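Local coordinates for protein AGR_C_1268p (Agrobacterium tumefaciens str. C58, PDB 2GHS) that probably acts as a metal-dependent gluconolactonase of the SMP-30/regucalcin family, hydrolysing sugar lactones with a single bound divalent cation, at residues A[135-140]-A[150-155]. Sequence-based numbering, arbitrary orientation.
Sequences RSNDGR and GTMGRK. With EDO (1,2-ethanediol), chain D.
Arg135 and Met152 form an antiparallel hydrogen-bonded pair, Arg135 N giving to Met152 O at 2.8 Å and Met152 N to Arg135 O, while Ser136 and Thr151 make the adjoining non-hydrogen-bonded pair. Strands 134-141 and 147-153 are the two arms of a beta hairpin in the SMP-30 beta-propeller. Asn137 N bonds to Gly150 O, but Gly150 N returns to Asp138 O, so two residues stand opposite Gly150, a beta bulge. Arg135 and Met152 project from the same face and run side by side. The Arg135 chain is extended from CG to NE, whereas Met152, a selenomethionine, bends at its last torsion (-74°) and sets SE 3.6 Å above the plane of the Arg135 guanidinium, toward its rim. Met152 SE also lies 3.7 Å from Asn137 CG, so it touches both polar groups. A turn at the end of the Arg135 chain (chi4 85°) lets NH1 donate to Asn137 OD1 and to Ser136 O, each at 3.0 Å; these bonds fix the rotation of the guanidinium. Arg135 and Asn137 are predicted substrate-binding residues, and an ethanediol, probably from the crystallisation liquor, occupies this site. It also bonds Glu52 and Asn182, predicted ligands of the divalent metal. Arg135 NH2 points almost straight at its O1 (175° at the hydrogen), and the O1 hydroxyl in turn donates to Asn137 OD1. Nearer the backbone, Arg154, salt-bridged to Asp108 and bonded to Pro132 O, lays one guanidinium face over Arg135 CB. At the edge of the Arg135 guanidinium, a water accepts from Arg135 NE at 2.9 Å and donates to Arg154 O at 2.7 Å.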
loop_
_atom_site.group_PDB
_atom_site.type_symbol
_atom_site.label_atom_id
_atom_site.label_comp_id
_atom_site.label_asym_id
_atom_site.label_seq_id
_atom_site.Cartn_x
_atom_site.Cartn_y
_atom_site.Cartn_z
ATOM N N ARG A 135 -14.497 -1.803 -5.116
ATOM C CA ARG A 135 -13.796 -2.178 -3.879
ATOM C C ARG A 135 -12.745 -1.115 -3.562
ATOM O O ARG A 135 -12.423 -0.261 -4.408
ATOM C CB ARG A 135 -13.161 -3.570 -4.004
ATOM C CG ARG A 135 -12.041 -3.729 -5.057
ATOM C CD ARG A 135 -11.347 -5.010 -4.755
ATOM N NE ARG A 135 -10.261 -5.320 -5.660
ATOM C CZ ARG A 135 -9.001 -4.900 -5.567
ATOM N NH1 ARG A 135 -8.596 -4.058 -4.622
ATOM N NH2 ARG A 135 -8.112 -5.326 -6.481
ATOM N N SER A 136 -12.255 -1.139 -2.334
ATOM C CA SER A 136 -11.112 -0.295 -1.974
ATOM C C SER A 136 -9.815 -0.899 -2.451
ATOM O O SER A 136 -9.697 -2.105 -2.622
ATOM C CB SER A 136 -11.034 0.026 -0.464
ATOM O OG SER A 136 -10.925 -1.163 0.308
ATOM N N ASN A 137 -8.801 -0.061 -2.606
ATOM C CA ASN A 137 -7.487 -0.536 -3.014
ATOM C C ASN A 137 -6.426 0.144 -2.119
ATOM O O ASN A 137 -6.547 0.185 -0.894
ATOM C CB ASN A 137 -7.289 -0.336 -4.548
ATOM C CG ASN A 137 -6.149 -1.209 -5.099
ATOM O OD1 ASN A 137 -6.129 -2.398 -4.815
ATOM N ND2 ASN A 137 -5.209 -0.619 -5.898
ATOM N N ASP A 138 -5.413 0.694 -2.742
ATOM C CA ASP A 138 -4.251 1.291 -2.076
ATOM C C ASP A 138 -4.665 2.452 -1.158
ATOM O O ASP A 138 -5.522 3.256 -1.501
ATOM C CB ASP A 138 -3.382 1.853 -3.184
ATOM C CG ASP A 138 -2.083 2.430 -2.671
ATOM O OD1 ASP A 138 -1.391 1.771 -1.839
ATOM O OD2 ASP A 138 -1.739 3.548 -3.127
ATOM N N GLY A 139 -4.026 2.578 -0.017
ATOM C CA GLY A 139 -4.269 3.764 0.811
ATOM C C GLY A 139 -3.047 4.025 1.647
ATOM O O GLY A 139 -2.195 3.148 1.811
ATOM N N ARG A 140 -2.907 5.252 2.150
ATOM C CA ARG A 140 -1.783 5.568 3.043
ATOM C C ARG A 140 -2.130 6.768 3.921
ATOM O O ARG A 140 -2.845 7.653 3.484
ATOM C CB ARG A 140 -0.491 5.824 2.254
ATOM C CG ARG A 140 0.767 5.745 3.166
ATOM C CD ARG A 140 2.062 5.630 2.445
ATOM N NE ARG A 140 2.063 4.491 1.537
ATOM C CZ ARG A 140 2.212 3.241 1.931
ATOM N NH1 ARG A 140 2.405 2.981 3.203
ATOM N NH2 ARG A 140 2.149 2.249 1.045
ATOM N N GLY A 150 -7.810 4.909 -2.025
ATOM C CA GLY A 150 -8.292 4.641 -3.359
ATOM C C GLY A 150 -9.385 3.607 -3.436
ATOM O O GLY A 150 -9.438 2.643 -2.642
ATOM N N THR A 151 -10.261 3.781 -4.421
ATOM C CA THR A 151 -11.265 2.767 -4.731
ATOM C C THR A 151 -11.195 2.446 -6.231
ATOM O O THR A 151 -10.570 3.202 -7.012
ATOM C CB THR A 151 -12.666 3.229 -4.424
ATOM O OG1 THR A 151 -12.967 4.347 -5.266
ATOM C CG2 THR A 151 -12.827 3.561 -2.947
HETATM N N MSE A 152 -11.853 1.382 -6.664
HETATM C CA MSE A 152 -11.769 0.938 -8.069
HETATM C C MSE A 152 -12.942 0.046 -8.387
HETATM O O MSE A 152 -13.530 -0.570 -7.494
HETATM C CB MSE A 152 -10.446 0.171 -8.317
HETATM C CG MSE A 152 -10.302 -1.050 -7.464
HETATM SE SE MSE A 152 -8.568 -1.863 -7.834
HETATM C CE MSE A 152 -8.936 -2.640 -9.550
ATOM N N GLY A 153 -13.313 -0.040 -9.661
ATOM C CA GLY A 153 -14.258 -1.096 -10.050
ATOM C C GLY A 153 -13.594 -2.427 -9.773
ATOM O O GLY A 153 -12.373 -2.567 -9.922
ATOM N N ARG A 154 -14.378 -3.438 -9.377
ATOM C CA ARG A 154 -13.793 -4.735 -9.059
ATOM C C ARG A 154 -13.100 -5.379 -10.282
ATOM O O ARG A 154 -12.200 -6.183 -10.086
ATOM C CB ARG A 154 -14.859 -5.677 -8.499
ATOM C CG ARG A 154 -15.348 -5.265 -7.124
ATOM C CD ARG A 154 -16.519 -6.088 -6.662
ATOM N NE ARG A 154 -17.074 -5.596 -5.393
ATOM C CZ ARG A 154 -16.537 -5.869 -4.203
ATOM N NH1 ARG A 154 -15.483 -6.641 -4.079
ATOM N NH2 ARG A 154 -17.085 -5.402 -3.121
ATOM N N LYS A 155 -13.516 -5.024 -11.497
ATOM C CA LYS A 155 -12.907 -5.528 -12.734
ATOM C C LYS A 155 -11.987 -4.477 -13.357
ATOM O O LYS A 155 -11.634 -4.576 -14.526
ATOM C CB LYS A 155 -13.976 -5.995 -13.743
ATOM C CG LYS A 155 -14.994 -6.991 -13.222
ATOM C CD LYS A 155 -16.138 -7.203 -14.217
ATOM C CE LYS A 155 -17.170 -8.256 -13.778
ATOM N NZ LYS A 155 -18.303 -8.328 -14.759
HETATM C C1 EDO D . -4.795 -4.032 -7.728
HETATM O O1 EDO D . -5.327 -4.520 -6.492
HETATM C C2 EDO D . -3.301 -3.765 -7.495
HETATM O O2 EDO D . -3.102 -2.752 -6.482
HETATM O O HOH W 1 -11.435 -7.138 -7.645
#